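Local structure of purine nucleoside phosphorylase (Thermus thermophilus, 1ODK) at residues 87-93 with 198-204; 104-110 with 149-155. The protein probably catalyses the reversible phosphorolysis of purine nucleosides, releasing the free base and a ribose 1-phosphate, as a hexameric member of the phosphorylase superfamily. One frame throughout, in Å; residues are numbered along the deposited sequence.

Contact 1 of 2, residues 87-93 with 198-204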
# COMPACT_ATOMS: atom_id res chain seq x y z
N ARG B 87 18.01 -1.99 24.68
CA ARG B 87 16.73 -2.49 25.13
C ARG B 87 16.92 -3.87 25.75
O ARG B 87 17.66 -4.70 25.23
CB ARG B 87 15.74 -2.61 23.95
CG ARG B 87 14.50 -3.46 24.28
CD ARG B 87 13.42 -3.35 23.20
NE ARG B 87 12.52 -4.51 23.20
CZ ARG B 87 11.71 -4.84 24.20
NH1 ARG B 87 11.66 -4.09 25.30
NH2 ARG B 87 10.94 -5.92 24.10
N VAL B 88 16.28 -4.08 26.89
CA VAL B 88 16.32 -5.37 27.56
C VAL B 88 14.85 -5.68 27.83
O VAL B 88 14.17 -4.92 28.51
CB VAL B 88 17.11 -5.34 28.89
CG1 VAL B 88 18.60 -5.20 28.60
CG2 VAL B 88 16.62 -4.19 29.78
N GLY B 89 14.37 -6.77 27.26
CA GLY B 89 12.97 -7.10 27.47
C GLY B 89 12.65 -8.55 27.23
O GLY B 89 13.55 -9.39 27.16
N THR B 90 11.36 -8.83 27.11
CA THR B 90 10.88 -10.18 26.89
C THR B 90 10.35 -10.32 25.47
O THR B 90 10.04 -9.33 24.81
CB THR B 90 9.76 -10.52 27.87
OG1 THR B 90 8.78 -9.48 27.83
CG2 THR B 90 10.31 -10.64 29.29
N ALA B 91 10.24 -11.56 25.01
CA ALA B 91 9.74 -11.82 23.67
C ALA B 91 9.04 -13.17 23.60
O ALA B 91 9.35 -14.08 24.37
CB ALA B 91 10.90 -11.79 22.67
N GLY B 92 8.08 -13.27 22.69
CA GLY B 92 7.35 -14.51 22.50
C GLY B 92 7.95 -15.27 21.34
O GLY B 92 7.99 -14.77 20.22
N ALA B 93 8.44 -16.47 21.62
CA ALA B 93 9.07 -17.29 20.59
C ALA B 93 8.11 -17.59 19.44
O ALA B 93 6.95 -17.94 19.66
CB ALA B 93 9.58 -18.59 21.19
N ALA B 198 19.63 -4.44 21.25
CA ALA B 198 18.55 -5.09 21.96
C ALA B 198 18.85 -6.56 22.23
O ALA B 198 19.33 -7.28 21.36
CB ALA B 198 17.24 -4.97 21.17
N ILE B 199 18.59 -6.97 23.46
CA ILE B 199 18.76 -8.36 23.84
C ILE B 199 17.45 -8.71 24.54
O ILE B 199 16.90 -7.91 25.30
CB ILE B 199 19.96 -8.56 24.78
CG1 ILE B 199 20.07 -10.05 25.15
CG2 ILE B 199 19.85 -7.67 26.01
CD1 ILE B 199 21.35 -10.40 25.88
N LEU B 200 16.92 -9.89 24.24
CA LEU B 200 15.65 -10.30 24.82
C LEU B 200 15.71 -11.66 25.48
O LEU B 200 16.56 -12.49 25.14
CB LEU B 200 14.56 -10.34 23.74
CG LEU B 200 14.35 -9.09 22.88
CD1 LEU B 200 13.39 -9.42 21.74
CD2 LEU B 200 13.79 -7.95 23.74
N ALA B 201 14.79 -11.89 26.40
CA ALA B 201 14.68 -13.17 27.08
C ALA B 201 13.32 -13.72 26.66
O ALA B 201 12.31 -13.03 26.78
CB ALA B 201 14.73 -12.98 28.59
N VAL B 202 13.29 -14.94 26.14
CA VAL B 202 12.03 -15.56 25.73
C VAL B 202 11.17 -15.82 26.97
O VAL B 202 11.60 -16.52 27.89
CB VAL B 202 12.28 -16.89 24.99
CG1 VAL B 202 10.95 -17.53 24.62
CG2 VAL B 202 13.10 -16.64 23.74
N SER B 203 9.97 -15.25 26.99
CA SER B 203 9.08 -15.42 28.13
C SER B 203 7.92 -16.38 27.84
O SER B 203 7.17 -16.74 28.75
CB SER B 203 8.51 -14.07 28.55
OG SER B 203 7.80 -13.48 27.47
N ASN B 204 7.78 -16.78 26.58
CA ASN B 204 6.69 -17.67 26.20
C ASN B 204 6.73 -17.94 24.70
O ASN B 204 7.59 -17.43 23.99
CB ASN B 204 5.35 -17.02 26.52
CG ASN B 204 5.12 -15.75 25.73
OD1 ASN B 204 5.77 -14.73 25.97
ND2 ASN B 204 4.21 -15.80 24.76

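Contact 2 of 2, residues 104-110 with 149-155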
# COMPACT_ATOMS: atom_id res chain seq x y z
N ILE B 104 18.03 -13.75 23.19
CA ILE B 104 18.11 -13.45 21.77
C ILE B 104 18.81 -12.12 21.58
O ILE B 104 18.36 -11.10 22.13
CB ILE B 104 16.72 -13.34 21.12
CG1 ILE B 104 15.99 -14.68 21.16
CG2 ILE B 104 16.86 -12.86 19.68
CD1 ILE B 104 14.54 -14.61 20.68
N VAL B 105 19.92 -12.11 20.86
CA VAL B 105 20.61 -10.86 20.57
C VAL B 105 20.03 -10.45 19.23
O VAL B 105 20.26 -11.12 18.22
CB VAL B 105 22.13 -11.04 20.43
CG1 VAL B 105 22.77 -9.70 20.04
CG2 VAL B 105 22.73 -11.53 21.74
N ALA B 106 19.28 -9.36 19.23
CA ALA B 106 18.61 -8.90 18.01
C ALA B 106 19.53 -8.36 16.93
O ALA B 106 20.10 -7.28 17.06
CB ALA B 106 17.56 -7.84 18.37
N GLN B 107 19.65 -9.12 15.85
CA GLN B 107 20.49 -8.72 14.72
C GLN B 107 19.74 -7.68 13.90
O GLN B 107 20.33 -6.85 13.21
CB GLN B 107 20.83 -9.94 13.86
CG GLN B 107 21.43 -9.59 12.51
CD GLN B 107 21.72 -10.82 11.66
OE1 GLN B 107 21.01 -11.82 11.73
NE2 GLN B 107 22.78 -10.74 10.86
N GLY B 108 18.41 -7.74 13.98
CA GLY B 108 17.57 -6.80 13.25
C GLY B 108 16.14 -6.97 13.72
O GLY B 108 15.84 -7.90 14.46
N ALA B 109 15.26 -6.07 13.30
CA ALA B 109 13.86 -6.16 13.70
C ALA B 109 12.91 -5.89 12.54
O ALA B 109 12.94 -4.82 11.95
CB ALA B 109 13.58 -5.17 14.83
N VAL B 110 12.09 -6.88 12.20
CA VAL B 110 11.12 -6.71 11.12
C VAL B 110 10.16 -5.63 11.61
O VAL B 110 9.56 -5.77 12.67
CB VAL B 110 10.36 -8.03 10.83
CG1 VAL B 110 9.25 -7.79 9.82
CG2 VAL B 110 11.33 -9.06 10.29
N ARG B 149 20.50 -17.08 21.13
CA ARG B 149 20.43 -17.14 19.68
C ARG B 149 20.69 -15.73 19.16
O ARG B 149 20.53 -14.75 19.88
CB ARG B 149 19.04 -17.61 19.22
CG ARG B 149 18.68 -19.05 19.59
CD ARG B 149 19.60 -20.05 18.89
NE ARG B 149 19.56 -19.90 17.44
CZ ARG B 149 18.54 -20.26 16.68
NH1 ARG B 149 17.46 -20.81 17.22
NH2 ARG B 149 18.58 -20.05 15.37
N VAL B 150 21.13 -15.64 17.91
CA VAL B 150 21.40 -14.35 17.29
C VAL B 150 20.62 -14.28 15.99
O VAL B 150 20.77 -15.13 15.10
CB VAL B 150 22.92 -14.19 17.01
CG1 VAL B 150 23.20 -12.82 16.41
CG2 VAL B 150 23.71 -14.37 18.30
N GLY B 151 19.76 -13.28 15.87
CA GLY B 151 18.97 -13.16 14.66
C GLY B 151 17.86 -12.13 14.70
O GLY B 151 17.88 -11.19 15.48
N LEU B 152 16.88 -12.34 13.83
CA LEU B 152 15.75 -11.43 13.72
C LEU B 152 14.63 -11.59 14.72
O LEU B 152 14.31 -12.70 15.15
CB LEU B 152 15.12 -11.55 12.33
CG LEU B 152 15.90 -11.10 11.09
CD1 LEU B 152 15.09 -11.46 9.85
CD2 LEU B 152 16.15 -9.59 11.17
N VAL B 153 14.03 -10.46 15.07
CA VAL B 153 12.85 -10.45 15.92
C VAL B 153 11.90 -9.63 15.06
O VAL B 153 12.31 -9.05 14.05
CB VAL B 153 13.07 -9.72 17.28
CG1 VAL B 153 14.08 -10.49 18.13
CG2 VAL B 153 13.53 -8.28 17.07
N ALA B 154 10.63 -9.62 15.42
CA ALA B 154 9.65 -8.82 14.69
C ALA B 154 9.01 -7.91 15.72
O ALA B 154 8.56 -8.39 16.77
CB ALA B 154 8.60 -9.73 14.04
N SER B 155 9.00 -6.61 15.44
CA SER B 155 8.38 -5.64 16.34
C SER B 155 6.96 -5.39 15.83
O SER B 155 6.77 -4.87 14.72
CB SER B 155 9.17 -4.33 16.34
OG SER B 155 10.52 -4.53 16.74

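Contact 1 of 2, residues 87-93 with 198-204
Residues 87-93 and 198-204 are parallel strands whose short axes approach to 4.4 Å and are twisted by 46°. The hydrogen-bond ladder switches donor from strand to strand. Ile-199 N bonds Arg-87 O at 3.0 Å, and Ala-201 N bonds Gly-89 O at 2.9 Å. Ala-91 N returns a bond to Ala-201 O at 3.1 Å, and Ser-203 N bonds Ala-91 O at 2.9 Å. The bond from Gly-89 N to Ile-199 O, 3.4 Å, is weak. Ala-93 N then reaches Asn-204 O at 2.7 Å, one residue further along than the earlier register predicts. Ser-203 has a near-helical psi of -8°, so the extra residue is taken up as in a beta bulge. Its OG bonds Asn-204 OD1 at 2.8 Å.

Arg-87, Ala-91, Ala-198, Leu-200 and Val-202 share one face. Leu-200 CD2 lies over the Arg-87 guanidinium, 3.5 Å from its NH2, and Leu-200 CD1 is 3.6 Å from Ala-91 CB. Arg-87 makes salt bridges to Glu-179 and Glu-181. Gly-89 matters here, because a CB would clash with Arg-87 NH1. On the other face Val-88 CG1 meets Ile-199 CG2 at 3.8 Å, under helix 214-233.

Thr-90 packs on Arg-44 of a neighbouring subunit. The pair belongs to the central sheet of the nucleoside phosphorylase fold. The glycine-rich strand end beside a subunit interface is consistent with the active-site region of hexameric relatives.

Contact 2 of 2, residues 104-110 with 149-155
Val-153, in the m rotamer, is the side chain most engaged from segment 149-155. Its CG1 lies 4.0 Å from Ile-104 CG2, and its CG2 lies 3.8 Å from Ala-109 CB and 4.3 Å from Ala-106 CB. On the opposite face Leu-152, with chi1 m and chi2 t, brings its end close to segment 104-110. A CB on Gly-108 would be only 3.1 Å from Leu-152 CD2, which is tight. Val-110, chi1 t, sets its CB 4.0 Å from Ala-154 CB.

Both segments turn a corner, at Gln-107 and at Gly-151, yet they stay parallel. Gln-107 N bonds Gly-151 O at 2.7 Å. After the corner Val-153 N bonds Gly-108 O at 3.2 Å and Val-110 N bonds Val-153 O at 2.9 Å. The link between these strands includes helix 131-144, so they form a beta-alpha-beta crossover. Phe-134 of that helix covers Val-105 and Val-150.

Gln-107 is extended, with chi1 and chi2 both t. Its amide hydrogen-bonds Pro-129 O and Arg-190 of a neighbouring subunit, so the corner takes part in hexamer assembly. Arg-149 is coiled, with chi1 to chi3 all m, and its end leads away from segment 104-110. Ser-155, chi1 m, brings OG to 3.7 Å from Ala-109 CB; the hydroxyl hydrogen-bonds Glu-179 and the backbone N of Ser-183.

Following the chain from the N terminus, 87-93 is the first of the four segments and one side of contact 1. The chain then enters 104-110, one side of contact 2. Helices 114-120 and 131-144 follow, and 149-155 closes the inner loop. The chain next passes through strand 175-179 and helix 182-192. Segment 198-204 closes the outer loop, so contact 2 is nested within contact 1. The contact centres are about 10 Å apart. Strand 195-205 joins them, since it runs parallel to 84-93 and antiparallel to 103-106. Ile-104 N lies 2.8 Å from Leu-200 O, and Ala-106 N lies 3.0 Å from Ala-198 O; both are probable hydrogen bonds. All four segments thus belong to one mixed sheet.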